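Local coordinates for protein ethylbenzene dehydrogenase alpha-subunit (PDB 2IVF) that binds molybdenum, the pterin ligands MGD and MD1 and an iron/sulfur cluster as alpha-subunit of a molybdopterin oxidoreductase-family enzyme, at residues W74-G80 and K93-R99; F133-L137 and W654-K658. The contacts are given in a common frame with arbitrary orientation. Numbering follows the deposited sequence.

Interaction 1 of 2, residues W74-G80 and K93-R99; sequences WDKVNWG and KFYVYVR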
ATOM      1  N   TRP A  74     -22.060 -10.112  13.798  1.00 24.06           N
ATOM      2  CA  TRP A  74     -22.130  -8.687  13.534  1.00 24.40           C
ATOM      3  C   TRP A  74     -23.599  -8.299  13.506  1.00 24.16           C
ATOM      4  O   TRP A  74     -24.468  -9.167  13.546  1.00 23.25           O
ATOM      5  CB  TRP A  74     -21.461  -8.333  12.212  1.00 24.61           C
ATOM      6  CG  TRP A  74     -21.986  -9.068  11.063  1.00 25.21           C
ATOM      7  CD1 TRP A  74     -23.069  -8.719  10.292  1.00 26.18           C
ATOM      8  CD2 TRP A  74     -21.487 -10.316  10.509  1.00 27.11           C
ATOM      9  NE1 TRP A  74     -23.283  -9.679   9.326  1.00 25.43           N
ATOM     10  CE2 TRP A  74     -22.318 -10.647   9.416  1.00 25.44           C
ATOM     11  CE3 TRP A  74     -20.427 -11.178  10.833  1.00 25.21           C
ATOM     12  CZ2 TRP A  74     -22.135 -11.801   8.662  1.00 25.27           C
ATOM     13  CZ3 TRP A  74     -20.238 -12.326  10.056  1.00 24.96           C
ATOM     14  CH2 TRP A  74     -21.067 -12.616   8.985  1.00 25.27           C
ATOM     15  N   ASP A  75     -23.869  -7.001  13.445  1.00 24.46           N
ATOM     16  CA  ASP A  75     -25.261  -6.531  13.470  1.00 24.68           C
ATOM     17  C   ASP A  75     -25.799  -6.240  12.069  1.00 24.92           C
ATOM     18  O   ASP A  75     -26.955  -6.529  11.769  1.00 25.81           O
ATOM     19  CB  ASP A  75     -25.370  -5.263  14.326  1.00 24.86           C
ATOM     20  CG  ASP A  75     -25.107  -5.523  15.821  1.00 26.73           C
ATOM     21  OD1 ASP A  75     -25.296  -6.669  16.281  1.00 25.71           O
ATOM     22  OD2 ASP A  75     -24.764  -4.551  16.541  1.00 27.84           O
ATOM     23  N   LYS A  76     -24.995  -5.570  11.254  1.00 24.95           N
ATOM     24  CA  LYS A  76     -25.416  -5.243   9.892  1.00 24.98           C
ATOM     25  C   LYS A  76     -24.246  -5.074   8.951  1.00 23.85           C
ATOM     26  O   LYS A  76     -23.091  -4.996   9.355  1.00 23.27           O
ATOM     27  CB  LYS A  76     -26.282  -3.984   9.871  1.00 25.45           C
ATOM     28  CG  LYS A  76     -25.545  -2.756  10.250  1.00 27.42           C
ATOM     29  CD  LYS A  76     -26.210  -1.438   9.774  1.00 28.17           C
ATOM     30  CE  LYS A  76     -25.183  -0.283  10.036  1.00 31.27           C
ATOM     31  NZ  LYS A  76     -25.378   0.954   9.231  1.00 30.23           N
ATOM     32  N   VAL A  77     -24.553  -5.031   7.668  1.00 23.34           N
ATOM     33  CA  VAL A  77     -23.534  -4.898   6.643  1.00 23.37           C
ATOM     34  C   VAL A  77     -24.051  -3.876   5.659  1.00 22.68           C
ATOM     35  O   VAL A  77     -25.223  -3.926   5.265  1.00 19.03           O
ATOM     36  CB  VAL A  77     -23.239  -6.231   5.910  1.00 24.55           C
ATOM     37  CG1 VAL A  77     -22.194  -5.995   4.849  1.00 23.67           C
ATOM     38  CG2 VAL A  77     -22.804  -7.329   6.903  1.00 25.56           C
ATOM     39  N   ASN A  78     -23.183  -2.944   5.306  1.00 22.67           N
ATOM     40  CA  ASN A  78     -23.436  -1.909   4.284  1.00 23.65           C
ATOM     41  C   ASN A  78     -22.350  -1.943   3.225  1.00 23.72           C
ATOM     42  O   ASN A  78     -21.293  -2.540   3.436  1.00 23.84           O
ATOM     43  CB  ASN A  78     -23.364  -0.531   4.941  1.00 24.30           C
ATOM     44  CG  ASN A  78     -24.448  -0.328   6.000  1.00 27.49           C
ATOM     45  OD1 ASN A  78     -24.252  -0.641   7.152  1.00 33.11           O
ATOM     46  ND2 ASN A  78     -25.571   0.219   5.605  1.00 32.56           N
ATOM     47  N   TRP A  79     -22.567  -1.222   2.127  1.00 22.90           N
ATOM     48  CA  TRP A  79     -21.545  -1.060   1.134  1.00 23.58           C
ATOM     49  C   TRP A  79     -20.545   0.003   1.552  1.00 22.81           C
ATOM     50  O   TRP A  79     -20.899   1.052   2.058  1.00 21.28           O
ATOM     51  CB  TRP A  79     -22.136  -0.602  -0.214  1.00 23.42           C
ATOM     52  CG  TRP A  79     -23.000  -1.569  -0.895  1.00 22.30           C
ATOM     53  CD1 TRP A  79     -24.247  -1.334  -1.366  1.00 22.76           C
ATOM     54  CD2 TRP A  79     -22.706  -2.924  -1.191  1.00 21.61           C
ATOM     55  NE1 TRP A  79     -24.732  -2.456  -2.001  1.00 24.92           N
ATOM     56  CE2 TRP A  79     -23.807  -3.447  -1.900  1.00 22.65           C
ATOM     57  CE3 TRP A  79     -21.592  -3.751  -0.961  1.00 23.31           C
ATOM     58  CZ2 TRP A  79     -23.856  -4.756  -2.344  1.00 24.04           C
ATOM     59  CZ3 TRP A  79     -21.643  -5.046  -1.424  1.00 22.41           C
ATOM     60  CH2 TRP A  79     -22.750  -5.528  -2.110  1.00 22.97           C
ATOM     61  N   GLY A  80     -19.270  -0.293   1.328  1.00 23.73           N
ATOM     62  CA  GLY A  80     -18.252   0.712   1.503  1.00 23.39           C
ATOM     63  C   GLY A  80     -17.132   0.587   0.497  1.00 23.49           C
ATOM     64  O   GLY A  80     -16.976  -0.407  -0.191  1.00 22.71           O
ATOM     65  N   LYS A  93     -15.414  -2.550  -4.006  1.00 20.62           N
ATOM     66  CA  LYS A  93     -16.626  -2.648  -3.236  1.00 21.64           C
ATOM     67  C   LYS A  93     -16.413  -3.581  -2.041  1.00 21.91           C
ATOM     68  O   LYS A  93     -15.999  -4.742  -2.223  1.00 21.52           O
ATOM     69  CB  LYS A  93     -17.753  -3.184  -4.088  1.00 20.79           C
ATOM     70  CG  LYS A  93     -19.133  -3.083  -3.368  1.00 20.64           C
ATOM     71  CD  LYS A  93     -20.316  -3.341  -4.328  1.00 22.28           C
ATOM     72  CE  LYS A  93     -20.336  -4.801  -4.804  1.00 23.58           C
ATOM     73  NZ  LYS A  93     -21.642  -5.252  -5.379  1.00 21.16           N
ATOM     74  N   PHE A  94     -16.658  -3.058  -0.850  1.00 22.43           N
ATOM     75  CA  PHE A  94     -16.554  -3.838   0.377  1.00 23.19           C
ATOM     76  C   PHE A  94     -17.869  -3.969   1.094  1.00 22.76           C
ATOM     77  O   PHE A  94     -18.728  -3.096   1.030  1.00 21.41           O
ATOM     78  CB  PHE A  94     -15.596  -3.180   1.358  1.00 23.70           C
ATOM     79  CG  PHE A  94     -14.141  -3.432   1.055  1.00 23.50           C
ATOM     80  CD1 PHE A  94     -13.568  -2.876  -0.024  1.00 24.23           C
ATOM     81  CD2 PHE A  94     -13.376  -4.271   1.854  1.00 22.22           C
ATOM     82  CE1 PHE A  94     -12.249  -3.081  -0.304  1.00 24.41           C
ATOM     83  CE2 PHE A  94     -12.056  -4.485   1.577  1.00 22.34           C
ATOM     84  CZ  PHE A  94     -11.494  -3.895   0.482  1.00 23.77           C
ATOM     85  N   TYR A  95     -17.956  -5.054   1.834  1.00 21.78           N
ATOM     86  CA  TYR A  95     -18.950  -5.216   2.870  1.00 22.33           C
ATOM     87  C   TYR A  95     -18.330  -4.554   4.056  1.00 23.23           C
ATOM     88  O   TYR A  95     -17.179  -4.838   4.395  1.00 22.96           O
ATOM     89  CB  TYR A  95     -19.154  -6.659   3.181  1.00 22.76           C
ATOM     90  CG  TYR A  95     -19.781  -7.442   2.090  1.00 21.02           C
ATOM     91  CD1 TYR A  95     -21.023  -7.059   1.540  1.00 21.33           C
ATOM     92  CD2 TYR A  95     -19.191  -8.614   1.632  1.00 21.30           C
ATOM     93  CE1 TYR A  95     -21.607  -7.799   0.538  1.00 22.64           C
ATOM     94  CE2 TYR A  95     -19.797  -9.362   0.699  1.00 20.04           C
ATOM     95  CZ  TYR A  95     -20.993  -8.955   0.138  1.00 21.78           C
ATOM     96  OH  TYR A  95     -21.569  -9.708  -0.853  1.00 22.95           O
ATOM     97  N   VAL A  96     -19.071  -3.634   4.645  1.00 23.05           N
ATOM     98  CA  VAL A  96     -18.689  -2.966   5.891  1.00 23.06           C
ATOM     99  C   VAL A  96     -19.535  -3.531   7.003  1.00 22.89           C
ATOM    100  O   VAL A  96     -20.793  -3.426   6.985  1.00 22.83           O
ATOM    101  CB  VAL A  96     -18.870  -1.438   5.770  1.00 21.81           C
ATOM    102  CG1 VAL A  96     -18.480  -0.702   7.128  1.00 23.07           C
ATOM    103  CG2 VAL A  96     -17.997  -0.954   4.576  1.00 22.28           C
ATOM    104  N   TYR A  97     -18.874  -4.178   7.962  1.00 23.51           N
ATOM    105  CA  TYR A  97     -19.563  -4.948   9.016  1.00 22.75           C
ATOM    106  C   TYR A  97     -19.624  -4.120  10.275  1.00 23.94           C
ATOM    107  O   TYR A  97     -18.599  -3.727  10.809  1.00 23.83           O
ATOM    108  CB  TYR A  97     -18.827  -6.240   9.360  1.00 23.00           C
ATOM    109  CG  TYR A  97     -18.721  -7.227   8.253  1.00 21.33           C
ATOM    110  CD1 TYR A  97     -17.766  -7.065   7.252  1.00 23.56           C
ATOM    111  CD2 TYR A  97     -19.503  -8.368   8.253  1.00 22.65           C
ATOM    112  CE1 TYR A  97     -17.628  -7.968   6.263  1.00 22.95           C
ATOM    113  CE2 TYR A  97     -19.379  -9.332   7.230  1.00 22.76           C
ATOM    114  CZ  TYR A  97     -18.433  -9.116   6.248  1.00 22.60           C
ATOM    115  OH  TYR A  97     -18.280 -10.010   5.239  1.00 22.87           O
ATOM    116  N   VAL A  98     -20.838  -3.821  10.713  1.00 24.34           N
ATOM    117  CA  VAL A  98     -21.038  -2.938  11.849  1.00 24.32           C
ATOM    118  C   VAL A  98     -21.509  -3.787  13.004  1.00 25.38           C
ATOM    119  O   VAL A  98     -22.377  -4.624  12.838  1.00 24.35           O
ATOM    120  CB  VAL A  98     -22.097  -1.867  11.542  1.00 25.13           C
ATOM    121  CG1 VAL A  98     -22.470  -1.065  12.823  1.00 23.69           C
ATOM    122  CG2 VAL A  98     -21.639  -0.973  10.408  1.00 24.51           C
ATOM    123  N   ARG A  99     -20.939  -3.576  14.177  1.00 26.63           N
ATOM    124  CA  ARG A  99     -21.540  -4.122  15.336  1.00 28.77           C
ATOM    125  C   ARG A  99     -21.354  -3.233  16.548  1.00 29.34           C
ATOM    126  O   ARG A  99     -20.391  -2.470  16.646  1.00 28.46           O
ATOM    127  CB  ARG A  99     -21.095  -5.564  15.568  1.00 29.53           C
ATOM    128  CG  ARG A  99     -19.693  -5.735  15.856  1.00 29.66           C
ATOM    129  CD  ARG A  99     -19.354  -7.220  15.934  1.00 29.10           C
ATOM    130  NE  ARG A  99     -18.063  -7.323  16.561  1.00 27.75           N
ATOM    131  CZ  ARG A  99     -17.280  -8.394  16.585  1.00 26.94           C
ATOM    132  NH1 ARG A  99     -17.620  -9.542  15.988  1.00 23.48           N
ATOM    133  NH2 ARG A  99     -16.117  -8.280  17.225  1.00 24.94           N
TER
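Two antiparallel strands beside the iron/sulfur cluster meet here, 76-80 against 94-99, with F94 belonging to the cluster pocket. The register is fixed by three hydrogen-bonded pairs, K76-V98, N78-V96 and G80-F94: N78 O accepts from V96 N at 2.8 Å and G80 O from F94 N at 2.8 Å. At the start of the ladder D75 N and K76 N both reach V98 O, at 2.9 and 3.2 Å, which makes a classic beta bulge. The non-hydrogen-bonded pairs V77-Y97 and W79-Y95 put their side chains on one face, where V77 CG1 packs 3.5 Å from Y95 CB. The edge of Y97 meets the face of the W74 six-membered ring in a T-shaped pair (centroids 4.9 Å apart, planes at 80°). K93 CD lies over the six-membered ring of W79, 3.7 Å from its centroid, and K93 NZ, 4.0 Å from the same centroid, makes an off-centre cation-pi contact while hydrogen-bonding to E765 and Q111. L349 of the beta-subunit covers W74, V77, Y95 and Y97. Strand 94-99 is the middle of a three-stranded antiparallel sheet, flanked by 76-80 and 102-108, while W79 also packs on F673 of strand 670-676.

Interaction 2 of 2, residues F133-L137 and W654-K658; sequences FNNNL and WYYEK. With MD1 (phosphoric acid 4-(2-amino-4-oxo-3,4,5,6,-tetrahydro-pteridin-6-yl)-2-hydroxy-3,4-dimercapto-but-3-en-yl ester guanylate ester), chain N.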
ATOM      1  N   PHE A 133      -9.252  -0.635   7.037  1.00 23.43           N
ATOM      2  CA  PHE A 133      -9.665   0.738   7.252  1.00 23.30           C
ATOM      3  C   PHE A 133     -10.497   0.972   8.529  1.00 23.49           C
ATOM      4  O   PHE A 133     -10.478   2.042   9.102  1.00 22.66           O
ATOM      5  CB  PHE A 133     -10.407   1.295   6.016  1.00 24.33           C
ATOM      6  CG  PHE A 133     -10.493   2.767   6.088  1.00 23.00           C
ATOM      7  CD1 PHE A 133      -9.361   3.497   5.831  1.00 24.61           C
ATOM      8  CD2 PHE A 133     -11.635   3.409   6.528  1.00 24.16           C
ATOM      9  CE1 PHE A 133      -9.366   4.889   5.973  1.00 24.01           C
ATOM     10  CE2 PHE A 133     -11.639   4.790   6.678  1.00 23.31           C
ATOM     11  CZ  PHE A 133     -10.491   5.513   6.406  1.00 22.62           C
ATOM     12  N   ASN A 134     -11.177  -0.055   9.038  1.00 23.14           N
ATOM     13  CA  ASN A 134     -11.834   0.082  10.311  1.00 22.78           C
ATOM     14  C   ASN A 134     -10.892   0.603  11.395  1.00 22.81           C
ATOM     15  O   ASN A 134     -11.312   1.282  12.323  1.00 23.23           O
ATOM     16  CB  ASN A 134     -12.399  -1.284  10.735  1.00 23.36           C
ATOM     17  CG  ASN A 134     -11.303  -2.270  11.202  1.00 25.37           C
ATOM     18  OD1 ASN A 134     -10.843  -3.133  10.437  1.00 27.22           O
ATOM     19  ND2 ASN A 134     -10.960  -2.194  12.484  1.00 22.82           N
ATOM     20  N   ASN A 135      -9.591   0.315  11.268  1.00 22.99           N
ATOM     21  CA  ASN A 135      -8.613   0.766  12.250  1.00 23.21           C
ATOM     22  C   ASN A 135      -8.359   2.234  12.155  1.00 23.07           C
ATOM     23  O   ASN A 135      -8.102   2.871  13.171  1.00 22.71           O
ATOM     24  CB  ASN A 135      -7.328  -0.016  12.067  1.00 24.06           C
ATOM     25  CG  ASN A 135      -7.545  -1.476  12.320  1.00 24.94           C
ATOM     26  OD1 ASN A 135      -7.762  -1.872  13.461  1.00 23.13           O
ATOM     27  ND2 ASN A 135      -7.654  -2.264  11.257  1.00 23.96           N
ATOM     28  N   ASN A 136      -8.473   2.782  10.950  1.00 23.02           N
ATOM     29  CA  ASN A 136      -8.378   4.232  10.784  1.00 23.50           C
ATOM     30  C   ASN A 136      -9.499   4.957  11.513  1.00 23.69           C
ATOM     31  O   ASN A 136      -9.292   5.998  12.148  1.00 23.86           O
ATOM     32  CB  ASN A 136      -8.410   4.629   9.322  1.00 23.82           C
ATOM     33  CG  ASN A 136      -7.118   4.323   8.599  1.00 24.40           C
ATOM     34  OD1 ASN A 136      -6.788   3.171   8.426  1.00 26.68           O
ATOM     35  ND2 ASN A 136      -6.407   5.362   8.142  1.00 24.53           N
ATOM     36  N   LEU A 137     -10.694   4.415  11.400  1.00 24.67           N
ATOM     37  CA  LEU A 137     -11.863   5.050  11.997  1.00 25.19           C
ATOM     38  C   LEU A 137     -11.804   5.123  13.525  1.00 26.68           C
ATOM     39  O   LEU A 137     -12.476   5.935  14.125  1.00 27.85           O
ATOM     40  CB  LEU A 137     -13.124   4.316  11.551  1.00 25.62           C
ATOM     41  CG  LEU A 137     -13.423   4.324  10.071  1.00 23.06           C
ATOM     42  CD1 LEU A 137     -14.779   3.572   9.828  1.00 23.12           C
ATOM     43  CD2 LEU A 137     -13.434   5.732   9.486  1.00 23.43           C
ATOM     44  N   TRP A 654     -14.987  10.467   7.781  1.00 24.85           N
ATOM     45  CA  TRP A 654     -14.061   9.716   6.937  1.00 23.80           C
ATOM     46  C   TRP A 654     -14.834   8.667   6.109  1.00 24.26           C
ATOM     47  O   TRP A 654     -16.055   8.696   6.017  1.00 24.30           O
ATOM     48  CB  TRP A 654     -12.992   9.043   7.828  1.00 23.96           C
ATOM     49  CG  TRP A 654     -11.607   9.065   7.293  1.00 23.51           C
ATOM     50  CD1 TRP A 654     -11.218   9.325   6.010  1.00 23.99           C
ATOM     51  CD2 TRP A 654     -10.405   8.814   8.028  1.00 25.22           C
ATOM     52  NE1 TRP A 654      -9.869   9.277   5.905  1.00 24.22           N
ATOM     53  CE2 TRP A 654      -9.334   8.987   7.135  1.00 23.52           C
ATOM     54  CE3 TRP A 654     -10.130   8.482   9.368  1.00 24.03           C
ATOM     55  CZ2 TRP A 654      -8.007   8.803   7.512  1.00 24.80           C
ATOM     56  CZ3 TRP A 654      -8.797   8.293   9.750  1.00 25.10           C
ATOM     57  CH2 TRP A 654      -7.758   8.474   8.829  1.00 24.14           C
ATOM     58  N   TYR A 655     -14.123   7.708   5.533  1.00 23.54           N
ATOM     59  CA  TYR A 655     -14.773   6.716   4.663  1.00 23.93           C
ATOM     60  C   TYR A 655     -15.678   5.856   5.522  1.00 23.50           C
ATOM     61  O   TYR A 655     -15.353   5.534   6.681  1.00 24.72           O
ATOM     62  CB  TYR A 655     -13.770   5.862   3.856  1.00 23.66           C
ATOM     63  CG  TYR A 655     -12.587   6.662   3.365  1.00 24.26           C
ATOM     64  CD1 TYR A 655     -12.714   8.010   2.996  1.00 23.86           C
ATOM     65  CD2 TYR A 655     -11.325   6.093   3.321  1.00 24.93           C
ATOM     66  CE1 TYR A 655     -11.629   8.733   2.584  1.00 23.39           C
ATOM     67  CE2 TYR A 655     -10.242   6.812   2.917  1.00 24.40           C
ATOM     68  CZ  TYR A 655     -10.389   8.109   2.565  1.00 25.69           C
ATOM     69  OH  TYR A 655      -9.294   8.772   2.212  1.00 23.32           O
ATOM     70  N   TYR A 656     -16.830   5.523   4.952  1.00 24.11           N
ATOM     71  CA  TYR A 656     -17.892   4.736   5.619  1.00 23.14           C
ATOM     72  C   TYR A 656     -18.763   5.579   6.520  1.00 22.98           C
ATOM     73  O   TYR A 656     -19.768   5.083   7.063  1.00 22.64           O
ATOM     74  CB  TYR A 656     -17.393   3.588   6.486  1.00 24.52           C
ATOM     75  CG  TYR A 656     -16.391   2.601   5.943  1.00 23.80           C
ATOM     76  CD1 TYR A 656     -16.144   2.459   4.573  1.00 24.39           C
ATOM     77  CD2 TYR A 656     -15.705   1.770   6.835  1.00 22.53           C
ATOM     78  CE1 TYR A 656     -15.205   1.544   4.109  1.00 23.53           C
ATOM     79  CE2 TYR A 656     -14.776   0.870   6.407  1.00 23.30           C
ATOM     80  CZ  TYR A 656     -14.532   0.729   5.024  1.00 24.97           C
ATOM     81  OH  TYR A 656     -13.618  -0.184   4.592  1.00 24.46           O
ATOM     82  N   GLU A 657     -18.411   6.843   6.694  1.00 22.93           N
ATOM     83  CA  GLU A 657     -19.095   7.727   7.669  1.00 23.04           C
ATOM     84  C   GLU A 657     -19.856   8.853   6.986  1.00 22.63           C
ATOM     85  O   GLU A 657     -20.395   9.759   7.646  1.00 24.08           O
ATOM     86  CB  GLU A 657     -18.094   8.349   8.616  1.00 23.06           C
ATOM     87  CG  GLU A 657     -17.361   7.356   9.515  1.00 23.18           C
ATOM     88  CD  GLU A 657     -16.355   8.022  10.434  1.00 24.22           C
ATOM     89  OE1 GLU A 657     -15.917   9.137  10.112  1.00 22.09           O
ATOM     90  OE2 GLU A 657     -15.997   7.421  11.479  1.00 20.65           O
ATOM     91  N   LYS A 658     -19.880   8.792   5.653  1.00 23.13           N
ATOM     92  CA  LYS A 658     -20.553   9.766   4.805  1.00 22.07           C
ATOM     93  C   LYS A 658     -20.823   9.149   3.451  1.00 22.28           C
ATOM     94  O   LYS A 658     -20.044   8.342   2.932  1.00 22.04           O
ATOM     95  CB  LYS A 658     -19.703  11.010   4.637  1.00 22.07           C
ATOM     96  CG  LYS A 658     -18.392  10.776   3.918  1.00 22.63           C
ATOM     97  CD  LYS A 658     -17.429  11.991   4.146  1.00 20.42           C
ATOM     98  CE  LYS A 658     -16.107  11.626   3.509  1.00 20.40           C
ATOM     99  NZ  LYS A 658     -15.018  12.593   3.843  1.00 20.24           N
TER
HETATM  100  PB  MD1 N1987      -1.586  14.801  -0.839  1.00 16.59           P
HETATM  101  O3B MD1 N1987      -1.610  13.566   0.149  1.00 15.03           O
HETATM  102  O1B MD1 N1987      -2.889  14.812  -1.554  1.00 15.52           O
HETATM  103  O2B MD1 N1987      -1.003  16.015  -0.225  1.00 15.68           O
HETATM  104  O3A MD1 N1987      -0.493  14.328  -1.887  1.00 16.15           O
HETATM  105  C10 MD1 N1987      -0.820  13.573  -3.073  1.00 17.02           C
HETATM  106  C11 MD1 N1987       0.534  13.200  -3.655  1.00 17.07           C
HETATM  107  O11 MD1 N1987       0.977  12.081  -2.814  1.00 18.30           O
HETATM  108  C12 MD1 N1987       0.378  12.703  -5.067  1.00 17.74           C
HETATM  109  S12 MD1 N1987      -1.139  12.221  -5.693  1.00 18.07           S
HETATM  110  C13 MD1 N1987       1.464  12.549  -5.891  1.00 16.61           C
HETATM  111  S13 MD1 N1987       1.330  11.943  -7.460  1.00 15.35           S
HETATM  112  C14 MD1 N1987       2.836  12.928  -5.481  1.00 17.48           C
HETATM  113  N15 MD1 N1987       3.841  11.920  -5.449  1.00 15.70           N
HETATM  114  C16 MD1 N1987       5.094  12.178  -4.957  1.00 15.37           C
HETATM  115  C15 MD1 N1987       6.042  11.179  -5.077  1.00 17.69           C
HETATM  116  O14 MD1 N1987       5.772  10.077  -5.626  1.00 14.42           O
HETATM  117  N17 MD1 N1987       7.239  11.457  -4.501  1.00 16.59           N
HETATM  118  C17 MD1 N1987       7.504  12.691  -3.906  1.00 16.80           C
HETATM  119  N16 MD1 N1987       8.717  12.859  -3.400  1.00 15.57           N
HETATM  120  N18 MD1 N1987       6.571  13.656  -3.851  1.00 14.92           N
HETATM  121  C20 MD1 N1987       5.388  13.412  -4.372  1.00 16.65           C
HETATM  122  N8  MD1 N1987       4.458  14.402  -4.367  1.00 14.77           N
HETATM  123  C7  MD1 N1987       3.103  14.261  -4.827  1.00 16.37           C
HETATM  124  PA  MD1 N1987      -1.646  13.439   1.753  1.00 15.83           P
HETATM  125  O1A MD1 N1987      -2.236  12.092   2.018  1.00 15.08           O
HETATM  126  O2A MD1 N1987      -0.277  13.689   2.257  1.00 17.48           O
HETATM  127  O5' MD1 N1987      -2.605  14.579   2.275  1.00 17.74           O
HETATM  128  C5' MD1 N1987      -3.994  14.401   2.020  1.00 16.74           C
HETATM  129  C4' MD1 N1987      -4.755  14.599   3.265  1.00 14.91           C
HETATM  130  O4' MD1 N1987      -6.082  14.230   2.908  1.00 17.51           O
HETATM  131  C1' MD1 N1987      -6.653  13.742   4.123  1.00 16.62           C
HETATM  132  N9  MD1 N1987      -7.863  12.929   3.941  1.00 17.49           N
HETATM  133  C4  MD1 N1987      -9.082  13.377   4.205  1.00 17.93           C
HETATM  134  N3  MD1 N1987      -9.478  14.595   4.643  1.00 16.65           N
HETATM  135  C2  MD1 N1987     -10.773  14.849   4.835  1.00 16.66           C
HETATM  136  N2  MD1 N1987     -11.182  16.074   5.260  1.00 16.03           N
HETATM  137  N1  MD1 N1987     -11.671  13.815   4.657  1.00 18.55           N
HETATM  138  C6  MD1 N1987     -11.337  12.557   4.217  1.00 15.70           C
HETATM  139  O6  MD1 N1987     -12.227  11.729   4.022  1.00 16.51           O
HETATM  140  C5  MD1 N1987      -9.977  12.320   3.968  1.00 17.73           C
HETATM  141  N7  MD1 N1987      -9.265  11.269   3.574  1.00 15.71           N
HETATM  142  C8  MD1 N1987      -7.987  11.657   3.552  1.00 16.68           C
HETATM  143  C2' MD1 N1987      -5.555  12.885   4.747  1.00 17.27           C
HETATM  144  O2' MD1 N1987      -5.685  12.730   6.181  1.00 18.21           O
HETATM  145  C3' MD1 N1987      -4.264  13.596   4.316  1.00 16.04           C
HETATM  146  O3' MD1 N1987      -3.637  14.304   5.417  1.00 15.84           O
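F133 points its CA-to-CB bond at segment 654-658 and takes part in all three ring pairs between the segments. Its ring edge meets the face of the W654 five-membered ring (centroids 5.0 Å apart, planes at 83°) and, in a second T-shaped pair, the face of Y656 (5.6 Å, 78°); against Y655 the planes are 24° apart but slid, with F133 CZ 3.2 Å from Y655 CD2. The four rings form an aromatic cluster. Three of them come from a type II beta turn, W654 to E657, closed by E657 N to W654 O at 3.1 Å, with the E657 side chain returning through OE1 to W654 N at 2.8 Å. W654 and Y655 of the turn, and K658 just after it, belong to the MD1 pocket: K658 NZ donates to MD1 O6 at 2.9 Å, and W654 NE1 approaches MD1 N7 to 3.1 Å. Further along this weakly bonded helical turn, N136 CB makes an off-centre CH-pi contact with the six-membered ring of W654, 4.2 Å from its centroid. L137 then packs CD2 against W654 CB at 3.7 Å and CD1 against Y656 CD2 at 3.6 Å.

Interactions 1 and 2 have centres 12 Å apart and touch directly: V96 CG1 lies 3.7 Å from Y656 CD2, and G80 CA 4.1 Å from Y656 CE1. Strand 102-108 is common ground, neighbouring strand 94-99 in the sheet and receiving the side chains of F133, L137 and Y656. Their chemistry diverges. Seven main-chain hydrogen bonds join 74-80 to 93-99 in a partly buried contact of 811 Å², whereas 133-137 and 654-658 share none and meet mainly through side chains, fully buried, over 403 Å². F94 of interaction 1 touches the iron/sulfur cluster; W654, Y655 and K658 of interaction 2 line the MD1 pocket.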